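F-actin-capping protein subunit alpha (Plasmodium berghei, PDB 7A0H) probably caps the fast-growing barbed ends of actin filaments independently of calcium, blocking subunit exchange there, and forms an asymmetric homodimer. Local coordinates at residues A[30-35]-A[40-45]; A[51-56]-A[94-99]; A[194-199]-A[231-236]; A[207-212]-A[248-253]. All coordinates share one frame; numbering follows the deposited sequence.

Interaction 1. Residues A[30-35]-A[40-45]; sequences NLKTIF and IIQNFI
Leu31 opens the contact between two helices that run almost antiparallel, their local axes at 163° and 10.6 Å apart: a helical hairpin from the N-terminal helical part of the capping protein alpha fold, in which helix 21-35 turns back into helix 39-55. CB of Leu31 lies 4.3 Å from CD1 of Ile45, a light aliphatic touch at the end of the contact farther from the turn. One residue on, Lys32 leans along the flank. Beyond CG its chain is extended, and it crosses the side chain of Gln42 at about a right angle, passing its methylenes obliquely alongside the amide: CG of Lys32 is 3.7 Å from NE2 of Gln42, and CE of Lys32 is 3.5 Å from OE1 of Gln42. Gln42 bends at chi2 (-103°), which brings the amide across to the lysine, and its NE2 is hydrogen-bonded to the carbonyl of Gly36 in the connection between the helices. Beyond this, Asn38 OD1 accepts the backbone N-H groups of Ile40 and Ile41 at the start of the second helix, while Phe11 and Lys8 of the second subunit pack against Asn30, Thr33 and Ile34. Phe35 ends the row. Its ring leads away from the neighbouring helix, leaving the CB to make the approach, 3.3 Å from CD1 of Ile41.

Interaction 2. Residues A[51-56]-A[94-99]; sequences KYNEDN and LKRKVI
Arg96 reaches toward the end of helix 39-55 with its chain extended from CG to NE, so that a residue whose CA is 9.0 Å from the CA of Asn53 can still meet it through the guanidinium. The two flat groups are far from coplanar: the amide of Asn53 and the guanidinium stand 64° apart, and OD1 of Asn53 sits obliquely to the latter, 3.6 Å from NH2 of Arg96 and 3.8 Å from its NE. That is a loose polar approach, and OD1, buried here, has no hydrogen-bonding partner in the model; the positive charge nearby probably offers it some electrostatic compensation. On its other branch, ND2 of Asn53 makes a weak hydrogen bond to His93. Tyr52 meets the same NH2 differently, edge against edge: its CE2 lies 4.2 Å from NH2 of Arg96, near the planes of both groups. One face of the tyrosine ring is taken up within its own segment by Asn56, whose ND2 lies 3.5 Å above the plane over the ring centre while giving a bent hydrogen bond (140° at the hydrogen) to the carbonyl O of Tyr52. Arg96 has a left-handed backbone conformation, phi and psi both 57°, and with Lys97 it faces Asn92 in a G1 beta bulge, at the turn between strands 87-92 and 97-103 of the small antiparallel sheet.

Interaction 3. Residues A[194-199]-A[231-236]; sequences SSWNVN and KVFEKR
Between segments 194-199 and 231-236 the contact is made by Trp196 and Phe233. Their strands are not neighbours: strand 206-220 runs between them in the five-stranded antiparallel sheet, and the two CA atoms are 9.0 Å apart. The tight spot is small. CH2, at the far corner of the indole, comes within 3.6 Å of CD2 of Phe233, and CZ3 of Trp196 lies 4.0 Å from the phenylalanine CB. The planes are near parallel at 18°, yet they are slid so far apart, with 5.8 Å between the centroid of the indole six-membered ring and that of Phe233, that the rings barely overlap. At the pyrrole end, the indole is held by an almost straight hydrogen bond (173°) from NE1 of Trp196 to OG of Ser194, 2.7 Å long and in the indole plane; OG is in turn bonded to Glu258 of helix 243-266. That helix covers the pair, with Cys257 touching both side chains. The looser side belongs to strand 231-236, where Val232 and Glu234 point away from the contact and are exposed. Dispersion and the shedding of water therefore probably hold the rings together, while the indole N-H, being satisfied, probably helps to set how the tryptophan is turned.

Interaction 4. Residues A[207-212]-A[248-253]; sequences IILTGT and SSILSV
Leu209 is the main bump of the strand, wedged between two side chains one helical turn apart. CG2 of Ile250 meets both methyls of Leu209, 3.8 Å from CD1 and 3.8 Å from CD2, and CD2 of Leu209 also lies 3.7 Å from CG1 of Val253. With CG opposite the backbone N (chi1 -178°) and chi2 at 71°, the two methyls reach the helix. Leu209 and Val253 slide past each other in opposite directions, whereas Leu209 meets Ile250 at a slant. Here helix 243-266 lies across one face of the antiparallel sheet, as in the capping protein fold, its local axis 39° from that of strand 207-212 and 10.1 Å away. Ile250 also has a second neighbour on the strand: Ile207 crosses it at about a right angle, and its CD1 lies 4.1 Å from CG1 of Ile250. Leu251, taking no part in the contact, packs on Leu175 of the sheet and on Leu124 and Tyr127 of helix 112-131.

From the N terminus, interaction 1 closes the short turn between helices 21-35 and 39-55. Helix 39-55 then carries on to interaction 2, which brings residues 94-99 back to residues 51-56 after an excursion through several strands, and the two contacts meet where Leu94 packs on Lys32 and Ile45. Interactions 3 and 4 lie on the other side of the chain's centre, in the large sheet, with centres about 6 Å apart. Their segments alternate along the chain, so the loops cross: strand 207-212 sits between the strands of interaction 3, whose residues Phe233 and Lys235 probably hydrogen-bond to it. Interaction 4 ties this sheet to helix 243-266.

Interaction 1. Residues A[30-35]-A[40-45]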
loop_
_atom_site.group_PDB
_atom_site.type_symbol
_atom_site.label_atom_id
_atom_site.label_comp_id
_atom_site.label_asym_id
_atom_site.label_seq_id
_atom_site.Cartn_x
_atom_site.Cartn_y
_atom_site.Cartn_z
ATOM N N ASN A 30 1.323 2.903 19.316
ATOM C CA ASN A 30 2.150 4.101 19.357
ATOM C C ASN A 30 1.283 5.328 19.600
ATOM O O ASN A 30 1.733 6.303 20.207
ATOM C CB ASN A 30 2.926 4.296 18.045
ATOM C CG ASN A 30 4.130 3.368 17.900
ATOM O OD1 ASN A 30 4.616 2.792 18.872
ATOM N ND2 ASN A 30 4.627 3.241 16.671
ATOM N N LEU A 31 0.041 5.293 19.123
ATOM C CA LEU A 31 -0.873 6.417 19.301
ATOM C C LEU A 31 -1.300 6.544 20.763
ATOM O O LEU A 31 -1.461 7.659 21.282
ATOM C CB LEU A 31 -2.083 6.236 18.371
ATOM C CG LEU A 31 -1.851 6.461 16.866
ATOM C CD1 LEU A 31 -3.132 6.169 16.034
ATOM C CD2 LEU A 31 -1.321 7.867 16.561
ATOM N N LYS A 32 -1.477 5.409 21.444
ATOM C CA LYS A 32 -1.833 5.418 22.860
ATOM C C LYS A 32 -0.703 5.994 23.709
ATOM O O LYS A 32 -0.947 6.814 24.603
ATOM C CB LYS A 32 -2.185 3.993 23.310
ATOM C CG LYS A 32 -3.555 3.494 22.850
ATOM C CD LYS A 32 -3.902 2.172 23.530
ATOM C CE LYS A 32 -5.273 1.599 23.092
ATOM N NZ LYS A 32 -5.769 0.512 24.011
ATOM N N THR A 33 0.537 5.561 23.475
ATOM C CA THR A 33 1.636 6.101 24.271
ATOM C C THR A 33 1.675 7.627 24.187
ATOM O O THR A 33 1.910 8.312 25.191
ATOM C CB THR A 33 2.982 5.518 23.819
ATOM O OG1 THR A 33 3.344 6.026 22.531
ATOM C CG2 THR A 33 2.944 3.996 23.754
ATOM N N ILE A 34 1.429 8.174 23.002
ATOM C CA ILE A 34 1.432 9.614 22.815
ATOM C C ILE A 34 0.156 10.223 23.378
ATOM O O ILE A 34 0.189 11.198 24.128
ATOM C CB ILE A 34 1.598 9.950 21.324
ATOM C CG1 ILE A 34 2.875 9.346 20.723
ATOM C CG2 ILE A 34 1.608 11.441 21.121
ATOM C CD1 ILE A 34 4.144 9.658 21.451
ATOM N N PHE A 35 -1.002 9.682 23.004
ATOM C CA PHE A 35 -2.253 10.319 23.374
ATOM C C PHE A 35 -3.075 9.515 24.375
ATOM O O PHE A 35 -4.262 9.801 24.522
ATOM C CB PHE A 35 -3.118 10.553 22.136
ATOM C CG PHE A 35 -2.422 11.250 21.008
ATOM C CD1 PHE A 35 -2.462 12.617 20.884
ATOM C CD2 PHE A 35 -1.761 10.515 20.036
ATOM C CE1 PHE A 35 -1.851 13.233 19.836
ATOM C CE2 PHE A 35 -1.147 11.140 18.994
ATOM C CZ PHE A 35 -1.189 12.496 18.898
ATOM N N ILE A 40 -11.186 10.535 25.369
ATOM C CA ILE A 40 -11.952 10.831 24.167
ATOM C C ILE A 40 -11.301 10.188 22.964
ATOM O O ILE A 40 -11.975 9.617 22.082
ATOM C CB ILE A 40 -12.088 12.351 23.960
ATOM C CG1 ILE A 40 -13.032 12.924 25.005
ATOM C CG2 ILE A 40 -12.539 12.647 22.521
ATOM C CD1 ILE A 40 -13.192 14.419 24.961
ATOM N N ILE A 41 -9.975 10.244 22.913
ATOM C CA ILE A 41 -9.311 9.679 21.742
ATOM C C ILE A 41 -9.073 8.192 21.908
ATOM O O ILE A 41 -8.859 7.517 20.912
ATOM C CB ILE A 41 -8.006 10.435 21.416
ATOM C CG1 ILE A 41 -6.816 9.950 22.229
ATOM C CG2 ILE A 41 -8.239 11.939 21.540
ATOM C CD1 ILE A 41 -5.986 8.958 21.477
ATOM N N GLN A 42 -9.125 7.666 23.133
ATOM C CA GLN A 42 -9.165 6.220 23.284
ATOM C C GLN A 42 -10.449 5.689 22.692
ATOM O O GLN A 42 -10.430 4.713 21.965
ATOM C CB GLN A 42 -9.013 5.852 24.751
ATOM C CG GLN A 42 -7.578 6.113 25.176
ATOM C CD GLN A 42 -6.753 4.863 25.282
ATOM O OE1 GLN A 42 -7.254 3.746 25.064
ATOM N NE2 GLN A 42 -5.460 5.033 25.560
ATOM N N ASN A 43 -11.550 6.390 22.904
ATOM C CA ASN A 43 -12.859 5.995 22.413
ATOM C C ASN A 43 -13.048 6.285 20.933
ATOM O O ASN A 43 -13.667 5.474 20.222
ATOM C CB ASN A 43 -13.922 6.693 23.255
ATOM C CG ASN A 43 -13.981 6.147 24.674
ATOM O OD1 ASN A 43 -13.676 4.963 24.908
ATOM N ND2 ASN A 43 -14.313 7.011 25.632
ATOM N N PHE A 44 -12.543 7.418 20.459
ATOM C CA PHE A 44 -12.453 7.707 19.041
ATOM C C PHE A 44 -11.703 6.594 18.334
ATOM O O PHE A 44 -12.161 6.067 17.322
ATOM C CB PHE A 44 -11.732 9.036 18.836
ATOM C CG PHE A 44 -11.520 9.429 17.410
ATOM C CD1 PHE A 44 -12.530 10.018 16.676
ATOM C CD2 PHE A 44 -10.279 9.264 16.821
ATOM C CE1 PHE A 44 -12.310 10.412 15.376
ATOM C CE2 PHE A 44 -10.068 9.640 15.529
ATOM C CZ PHE A 44 -11.085 10.223 14.810
ATOM N N ILE A 45 -10.596 6.152 18.915
ATOM C CA ILE A 45 -9.833 5.101 18.282
ATOM C C ILE A 45 -10.652 3.824 18.311
ATOM O O ILE A 45 -10.709 3.094 17.317
ATOM C CB ILE A 45 -8.477 4.932 18.966
ATOM C CG1 ILE A 45 -7.551 6.120 18.703
ATOM C CG2 ILE A 45 -7.729 3.688 18.436
ATOM C CD1 ILE A 45 -6.238 6.060 19.562
#

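Interaction 2. Residues A[51-56]-A[94-99]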
loop_
_atom_site.group_PDB
_atom_site.type_symbol
_atom_site.label_atom_id
_atom_site.label_comp_id
_atom_site.label_asym_id
_atom_site.label_seq_id
_atom_site.Cartn_x
_atom_site.Cartn_y
_atom_site.Cartn_z
ATOM N N LYS A 51 -15.380 -0.067 13.325
ATOM C CA LYS A 51 -15.920 0.043 11.983
ATOM C C LYS A 51 -14.989 -0.621 10.989
ATOM O O LYS A 51 -15.429 -1.319 10.067
ATOM C CB LYS A 51 -16.127 1.507 11.637
ATOM C CG LYS A 51 -16.667 1.759 10.232
ATOM C CD LYS A 51 -18.119 1.338 10.091
ATOM C CE LYS A 51 -18.766 1.921 8.829
ATOM N NZ LYS A 51 -18.401 1.143 7.612
ATOM N N TYR A 52 -13.709 -0.319 11.101
ATOM C CA TYR A 52 -12.705 -1.059 10.358
ATOM C C TYR A 52 -12.925 -2.568 10.447
ATOM O O TYR A 52 -12.897 -3.277 9.432
ATOM C CB TYR A 52 -11.340 -0.654 10.921
ATOM C CG TYR A 52 -10.232 -1.324 10.258
ATOM C CD1 TYR A 52 -9.711 -0.823 9.089
ATOM C CD2 TYR A 52 -9.729 -2.511 10.765
ATOM C CE1 TYR A 52 -8.688 -1.470 8.440
ATOM C CE2 TYR A 52 -8.714 -3.177 10.123
ATOM C CZ TYR A 52 -8.190 -2.647 8.963
ATOM O OH TYR A 52 -7.145 -3.291 8.339
ATOM N N ASN A 53 -13.122 -3.087 11.665
ATOM C CA ASN A 53 -13.329 -4.521 11.848
ATOM C C ASN A 53 -14.587 -4.970 11.122
ATOM O O ASN A 53 -14.643 -6.042 10.530
ATOM C CB ASN A 53 -13.474 -4.866 13.345
ATOM C CG ASN A 53 -12.149 -5.027 14.049
ATOM O OD1 ASN A 53 -11.104 -4.887 13.425
ATOM N ND2 ASN A 53 -12.176 -5.289 15.373
ATOM N N GLU A 54 -15.616 -4.169 11.185
ATOM C CA GLU A 54 -16.844 -4.562 10.530
ATOM C C GLU A 54 -16.646 -4.566 9.036
ATOM O O GLU A 54 -17.096 -5.505 8.358
ATOM C CB GLU A 54 -17.962 -3.633 10.977
ATOM C CG GLU A 54 -18.246 -3.860 12.468
ATOM C CD GLU A 54 -19.168 -2.811 13.057
ATOM O OE1 GLU A 54 -19.526 -1.863 12.325
ATOM O OE2 GLU A 54 -19.578 -2.968 14.230
ATOM N N ASP A 55 -15.923 -3.560 8.515
ATOM C CA ASP A 55 -15.670 -3.462 7.091
ATOM C C ASP A 55 -14.864 -4.635 6.551
ATOM O O ASP A 55 -14.741 -4.783 5.333
ATOM C CB ASP A 55 -14.976 -2.153 6.766
ATOM C CG ASP A 55 -15.914 -0.999 6.906
ATOM O OD1 ASP A 55 -17.097 -1.278 7.219
ATOM O OD2 ASP A 55 -15.516 0.151 6.683
ATOM N N ASN A 56 -14.197 -5.396 7.407
ATOM C CA ASN A 56 -13.290 -6.409 6.897
ATOM C C ASN A 56 -13.679 -7.787 7.374
ATOM O O ASN A 56 -12.864 -8.712 7.264
ATOM C CB ASN A 56 -11.856 -6.096 7.289
ATOM C CG ASN A 56 -11.292 -4.933 6.483
ATOM O OD1 ASN A 56 -11.078 -5.069 5.257
ATOM N ND2 ASN A 56 -11.124 -3.771 7.136
ATOM N N LEU A 94 -10.176 -3.577 19.918
ATOM C CA LEU A 94 -8.727 -3.429 19.929
ATOM C C LEU A 94 -8.076 -4.754 20.273
ATOM O O LEU A 94 -7.081 -5.156 19.658
ATOM C CB LEU A 94 -8.296 -2.348 20.917
ATOM C CG LEU A 94 -9.016 -1.006 20.805
ATOM C CD1 LEU A 94 -9.237 -0.344 22.188
ATOM C CD2 LEU A 94 -8.194 -0.113 19.871
ATOM N N LYS A 95 -8.617 -5.441 21.268
ATOM C CA LYS A 95 -8.040 -6.720 21.643
ATOM C C LYS A 95 -8.459 -7.849 20.698
ATOM O O LYS A 95 -7.773 -8.876 20.637
ATOM C CB LYS A 95 -8.470 -7.045 23.079
ATOM C CG LYS A 95 -8.013 -6.087 24.187
ATOM C CD LYS A 95 -6.502 -6.270 24.481
ATOM C CE LYS A 95 -6.017 -5.475 25.724
ATOM N NZ LYS A 95 -4.496 -5.186 25.782
ATOM N N ARG A 96 -9.572 -7.691 19.978
ATOM C CA ARG A 96 -10.114 -8.773 19.143
ATOM C C ARG A 96 -10.369 -10.017 19.989
ATOM O O ARG A 96 -9.837 -11.107 19.746
ATOM C CB ARG A 96 -9.195 -9.108 17.964
ATOM C CG ARG A 96 -9.172 -8.030 16.875
ATOM C CD ARG A 96 -8.617 -8.559 15.562
ATOM N NE ARG A 96 -8.597 -7.516 14.528
ATOM C CZ ARG A 96 -8.023 -7.654 13.326
ATOM N NH1 ARG A 96 -7.406 -8.795 12.996
ATOM N NH2 ARG A 96 -8.081 -6.666 12.441
ATOM N N LYS A 97 -11.184 -9.831 21.017
ATOM C CA LYS A 97 -11.570 -10.931 21.874
ATOM C C LYS A 97 -12.990 -10.742 22.311
ATOM O O LYS A 97 -13.544 -9.643 22.230
ATOM C CB LYS A 97 -10.662 -11.097 23.092
ATOM C CG LYS A 97 -10.659 -9.909 24.070
ATOM C CD LYS A 97 -9.967 -10.294 25.415
ATOM C CE LYS A 97 -9.845 -9.132 26.397
ATOM N NZ LYS A 97 -9.016 -9.568 27.581
ATOM N N VAL A 98 -13.590 -11.855 22.721
ATOM C CA VAL A 98 -14.918 -11.855 23.288
ATOM C C VAL A 98 -14.821 -11.541 24.780
ATOM O O VAL A 98 -14.152 -12.270 25.529
ATOM C CB VAL A 98 -15.595 -13.208 23.075
ATOM C CG1 VAL A 98 -16.952 -13.232 23.731
ATOM C CG2 VAL A 98 -15.748 -13.471 21.585
ATOM N N ILE A 99 -15.617 -10.584 25.236
ATOM C CA ILE A 99 -15.592 -10.194 26.647
ATOM C C ILE A 99 -16.893 -10.485 27.363
ATOM O O ILE A 99 -16.954 -10.331 28.577
ATOM C CB ILE A 99 -15.214 -8.705 26.817
ATOM C CG1 ILE A 99 -16.200 -7.777 26.072
ATOM C CG2 ILE A 99 -13.882 -8.461 26.196
ATOM C CD1 ILE A 99 -15.946 -6.227 26.243
#

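Interaction 3. Residues A[194-199]-A[231-236]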
loop_
_atom_site.group_PDB
_atom_site.type_symbol
_atom_site.label_atom_id
_atom_site.label_comp_id
_atom_site.label_asym_id
_atom_site.label_seq_id
_atom_site.Cartn_x
_atom_site.Cartn_y
_atom_site.Cartn_z
ATOM N N SER A 194 -15.885 -14.075 1.107
ATOM C CA SER A 194 -16.866 -14.345 0.033
ATOM C C SER A 194 -18.270 -14.166 0.596
ATOM O O SER A 194 -18.700 -14.921 1.494
ATOM C CB SER A 194 -16.685 -15.762 -0.547
ATOM O OG SER A 194 -17.689 -16.034 -1.532
ATOM N N SER A 195 -18.979 -13.178 0.112
ATOM C CA SER A 195 -20.198 -12.808 0.790
ATOM C C SER A 195 -21.360 -12.714 -0.171
ATOM O O SER A 195 -21.204 -12.219 -1.303
ATOM C CB SER A 195 -19.990 -11.413 1.612
ATOM O OG SER A 195 -19.626 -10.387 0.710
ATOM N N TRP A 196 -22.540 -13.129 0.296
ATOM C CA TRP A 196 -23.692 -13.413 -0.584
ATOM C C TRP A 196 -24.955 -12.984 0.132
ATOM O O TRP A 196 -25.142 -13.287 1.335
ATOM C CB TRP A 196 -23.725 -14.933 -0.935
ATOM C CG TRP A 196 -22.467 -15.257 -1.666
ATOM C CD1 TRP A 196 -21.282 -15.650 -1.104
ATOM C CD2 TRP A 196 -22.223 -15.130 -3.079
ATOM N NE1 TRP A 196 -20.282 -15.695 -2.062
ATOM C CE2 TRP A 196 -20.846 -15.416 -3.280
ATOM C CE3 TRP A 196 -23.044 -14.835 -4.187
ATOM C CZ2 TRP A 196 -20.277 -15.507 -4.581
ATOM C CZ3 TRP A 196 -22.466 -14.829 -5.463
ATOM C CH2 TRP A 196 -21.082 -15.182 -5.645
ATOM N N ASN A 197 -25.763 -12.217 -0.583
ATOM C CA ASN A 197 -27.069 -11.813 -0.083
ATOM C C ASN A 197 -28.213 -12.210 -1.034
ATOM O O ASN A 197 -28.113 -12.098 -2.271
ATOM C CB ASN A 197 -27.072 -10.313 0.099
ATOM C CG ASN A 197 -28.147 -9.854 1.006
ATOM O OD1 ASN A 197 -28.121 -10.107 2.207
ATOM N ND2 ASN A 197 -29.126 -9.179 0.438
ATOM N N VAL A 198 -29.308 -12.655 -0.456
ATOM C CA VAL A 198 -30.532 -12.813 -1.234
ATOM C C VAL A 198 -31.688 -12.221 -0.447
ATOM O O VAL A 198 -31.863 -12.512 0.747
ATOM C CB VAL A 198 -30.862 -14.272 -1.635
ATOM C CG1 VAL A 198 -30.878 -15.130 -0.472
ATOM C CG2 VAL A 198 -32.228 -14.332 -2.278
ATOM N N ASN A 199 -32.473 -11.402 -1.111
ATOM C CA ASN A 199 -33.643 -10.805 -0.489
ATOM C C ASN A 199 -34.855 -11.318 -1.273
ATOM O O ASN A 199 -34.968 -11.047 -2.467
ATOM C CB ASN A 199 -33.524 -9.265 -0.514
ATOM C CG ASN A 199 -34.583 -8.590 0.335
ATOM O OD1 ASN A 199 -34.662 -8.820 1.555
ATOM N ND2 ASN A 199 -35.471 -7.842 -0.318
ATOM N N LYS A 231 -14.125 -9.224 -7.093
ATOM C CA LYS A 231 -15.119 -9.496 -8.115
ATOM C C LYS A 231 -16.502 -9.515 -7.461
ATOM O O LYS A 231 -16.675 -10.056 -6.367
ATOM C CB LYS A 231 -14.800 -10.781 -8.875
ATOM C CG LYS A 231 -15.426 -10.710 -10.215
ATOM C CD LYS A 231 -14.907 -11.821 -11.074
ATOM C CE LYS A 231 -15.404 -11.702 -12.469
ATOM N NZ LYS A 231 -15.083 -12.995 -13.152
ATOM N N VAL A 232 -17.419 -8.814 -8.093
ATOM C CA VAL A 232 -18.809 -8.679 -7.730
ATOM C C VAL A 232 -19.660 -9.495 -8.727
ATOM O O VAL A 232 -19.417 -9.442 -9.932
ATOM C CB VAL A 232 -19.186 -7.186 -7.796
ATOM C CG1 VAL A 232 -20.671 -7.092 -7.566
ATOM C CG2 VAL A 232 -18.497 -6.405 -6.735
ATOM N N PHE A 233 -20.704 -10.150 -8.234
ATOM C CA PHE A 233 -21.598 -11.035 -8.987
ATOM C C PHE A 233 -23.067 -10.721 -8.691
ATOM O O PHE A 233 -23.416 -10.462 -7.515
ATOM C CB PHE A 233 -21.370 -12.519 -8.601
ATOM C CG PHE A 233 -19.966 -12.993 -8.780
ATOM C CD1 PHE A 233 -19.511 -13.421 -10.016
ATOM C CD2 PHE A 233 -19.073 -12.986 -7.720
ATOM C CE1 PHE A 233 -18.227 -13.825 -10.178
ATOM C CE2 PHE A 233 -17.752 -13.440 -7.922
ATOM C CZ PHE A 233 -17.356 -13.841 -9.103
ATOM N N GLU A 234 -23.932 -10.849 -9.726
ATOM C CA GLU A 234 -25.386 -10.678 -9.606
ATOM C C GLU A 234 -26.118 -11.691 -10.507
ATOM O O GLU A 234 -26.175 -11.522 -11.725
ATOM C CB GLU A 234 -25.801 -9.247 -9.950
ATOM C CG GLU A 234 -27.350 -9.034 -9.890
ATOM C CD GLU A 234 -27.759 -7.563 -9.966
ATOM O OE1 GLU A 234 -26.956 -6.684 -9.607
ATOM O OE2 GLU A 234 -28.887 -7.278 -10.389
ATOM N N LYS A 235 -26.675 -12.747 -9.896
ATOM C CA LYS A 235 -27.222 -13.879 -10.640
ATOM C C LYS A 235 -28.712 -14.084 -10.363
ATOM O O LYS A 235 -29.161 -14.057 -9.205
ATOM C CB LYS A 235 -26.456 -15.189 -10.255
ATOM C CG LYS A 235 -24.904 -15.124 -10.434
ATOM C CD LYS A 235 -24.528 -14.961 -11.897
ATOM C CE LYS A 235 -23.100 -15.334 -12.126
ATOM N NZ LYS A 235 -22.688 -15.100 -13.545
ATOM N N ARG A 236 -29.464 -14.359 -11.417
ATOM C CA ARG A 236 -30.857 -14.830 -11.317
ATOM C C ARG A 236 -30.859 -16.351 -11.201
ATOM O O ARG A 236 -30.206 -17.044 -11.980
ATOM C CB ARG A 236 -31.691 -14.434 -12.541
ATOM C CG ARG A 236 -32.113 -12.953 -12.576
ATOM C CD ARG A 236 -32.808 -12.466 -13.888
ATOM N NE ARG A 236 -33.408 -11.123 -13.707
ATOM C CZ ARG A 236 -32.984 -9.954 -14.235
ATOM N NH1 ARG A 236 -31.925 -9.845 -15.041
ATOM N NH2 ARG A 236 -33.660 -8.852 -13.946
#

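Interaction 4. Residues A[207-212]-A[248-253]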
loop_
_atom_site.group_PDB
_atom_site.type_symbol
_atom_site.label_atom_id
_atom_site.label_comp_id
_atom_site.label_asym_id
_atom_site.label_seq_id
_atom_site.Cartn_x
_atom_site.Cartn_y
_atom_site.Cartn_z
ATOM N N ILE A 207 -35.023 -15.723 -7.659
ATOM C CA ILE A 207 -34.372 -14.829 -6.719
ATOM C C ILE A 207 -33.159 -14.267 -7.400
ATOM O O ILE A 207 -32.690 -14.787 -8.411
ATOM C CB ILE A 207 -33.967 -15.506 -5.425
ATOM C CG1 ILE A 207 -32.876 -16.479 -5.778
ATOM C CG2 ILE A 207 -35.251 -15.997 -4.732
ATOM C CD1 ILE A 207 -32.580 -17.403 -4.612
ATOM N N ILE A 208 -32.702 -13.151 -6.841
ATOM C CA ILE A 208 -31.478 -12.475 -7.224
ATOM C C ILE A 208 -30.482 -12.759 -6.118
ATOM O O ILE A 208 -30.780 -12.548 -4.948
ATOM C CB ILE A 208 -31.678 -10.970 -7.370
ATOM C CG1 ILE A 208 -32.701 -10.686 -8.468
ATOM C CG2 ILE A 208 -30.390 -10.283 -7.759
ATOM C CD1 ILE A 208 -32.447 -11.499 -9.736
ATOM N N LEU A 209 -29.385 -13.333 -6.472
ATOM C CA LEU A 209 -28.282 -13.603 -5.575
ATOM C C LEU A 209 -27.152 -12.648 -6.009
ATOM O O LEU A 209 -26.779 -12.615 -7.176
ATOM C CB LEU A 209 -27.892 -15.068 -5.673
ATOM C CG LEU A 209 -26.769 -15.451 -4.728
ATOM C CD1 LEU A 209 -27.217 -15.472 -3.202
ATOM C CD2 LEU A 209 -26.225 -16.783 -5.131
ATOM N N THR A 210 -26.780 -11.720 -5.122
ATOM C CA THR A 210 -25.660 -10.774 -5.295
ATOM C C THR A 210 -24.522 -11.231 -4.411
ATOM O O THR A 210 -24.764 -11.725 -3.303
ATOM C CB THR A 210 -26.002 -9.371 -4.830
ATOM O OG1 THR A 210 -26.430 -9.490 -3.461
ATOM C CG2 THR A 210 -27.076 -8.771 -5.700
ATOM N N GLY A 211 -23.305 -11.124 -4.909
ATOM C CA GLY A 211 -22.160 -11.569 -4.152
ATOM C C GLY A 211 -20.961 -10.690 -4.407
ATOM O O GLY A 211 -20.878 -9.942 -5.397
ATOM N N THR A 212 -20.015 -10.783 -3.458
ATOM C CA THR A 212 -18.729 -10.093 -3.560
ATOM C C THR A 212 -17.641 -11.021 -3.063
ATOM O O THR A 212 -17.794 -11.659 -2.015
ATOM C CB THR A 212 -18.750 -8.796 -2.749
ATOM O OG1 THR A 212 -19.850 -7.969 -3.176
ATOM C CG2 THR A 212 -17.390 -7.987 -2.856
ATOM N N SER A 248 -29.336 -25.498 -1.958
ATOM C CA SER A 248 -28.451 -26.125 -2.954
ATOM C C SER A 248 -28.292 -25.235 -4.172
ATOM O O SER A 248 -27.175 -25.074 -4.658
ATOM C CB SER A 248 -29.002 -27.504 -3.331
ATOM O OG SER A 248 -28.583 -28.496 -2.366
ATOM N N SER A 249 -29.370 -24.571 -4.637
ATOM C CA SER A 249 -29.256 -23.725 -5.820
ATOM C C SER A 249 -28.365 -22.513 -5.562
ATOM O O SER A 249 -27.490 -22.190 -6.364
ATOM C CB SER A 249 -30.630 -23.203 -6.303
ATOM O OG SER A 249 -31.589 -24.223 -6.455
ATOM N N ILE A 250 -28.585 -21.828 -4.436
ATOM C CA ILE A 250 -27.697 -20.730 -4.041
ATOM C C ILE A 250 -26.264 -21.220 -3.934
ATOM O O ILE A 250 -25.342 -20.647 -4.522
ATOM C CB ILE A 250 -28.158 -20.129 -2.703
ATOM C CG1 ILE A 250 -29.446 -19.395 -2.893
ATOM C CG2 ILE A 250 -27.080 -19.093 -2.201
ATOM C CD1 ILE A 250 -30.047 -19.069 -1.605
ATOM N N LEU A 251 -26.074 -22.337 -3.225
ATOM C CA LEU A 251 -24.724 -22.844 -3.110
ATOM C C LEU A 251 -24.128 -23.233 -4.462
ATOM O O LEU A 251 -22.918 -23.069 -4.633
ATOM C CB LEU A 251 -24.633 -24.041 -2.141
ATOM C CG LEU A 251 -24.097 -23.440 -0.743
ATOM C CD1 LEU A 251 -22.719 -22.724 -0.863
ATOM C CD2 LEU A 251 -25.165 -22.498 -0.181
ATOM N N SER A 252 -24.942 -23.617 -5.484
ATOM C CA SER A 252 -24.306 -23.981 -6.778
ATOM C C SER A 252 -23.742 -22.752 -7.479
ATOM O O SER A 252 -22.671 -22.809 -8.091
ATOM C CB SER A 252 -25.276 -24.745 -7.726
ATOM O OG SER A 252 -24.722 -24.807 -9.050
ATOM N N VAL A 253 -24.430 -21.625 -7.380
ATOM C CA VAL A 253 -23.950 -20.354 -7.937
ATOM C C VAL A 253 -22.686 -19.845 -7.224
ATOM O O VAL A 253 -21.780 -19.275 -7.843
ATOM C CB VAL A 253 -25.058 -19.308 -7.789
ATOM C CG1 VAL A 253 -24.509 -17.966 -8.246
ATOM C CG2 VAL A 253 -26.291 -19.657 -8.589
#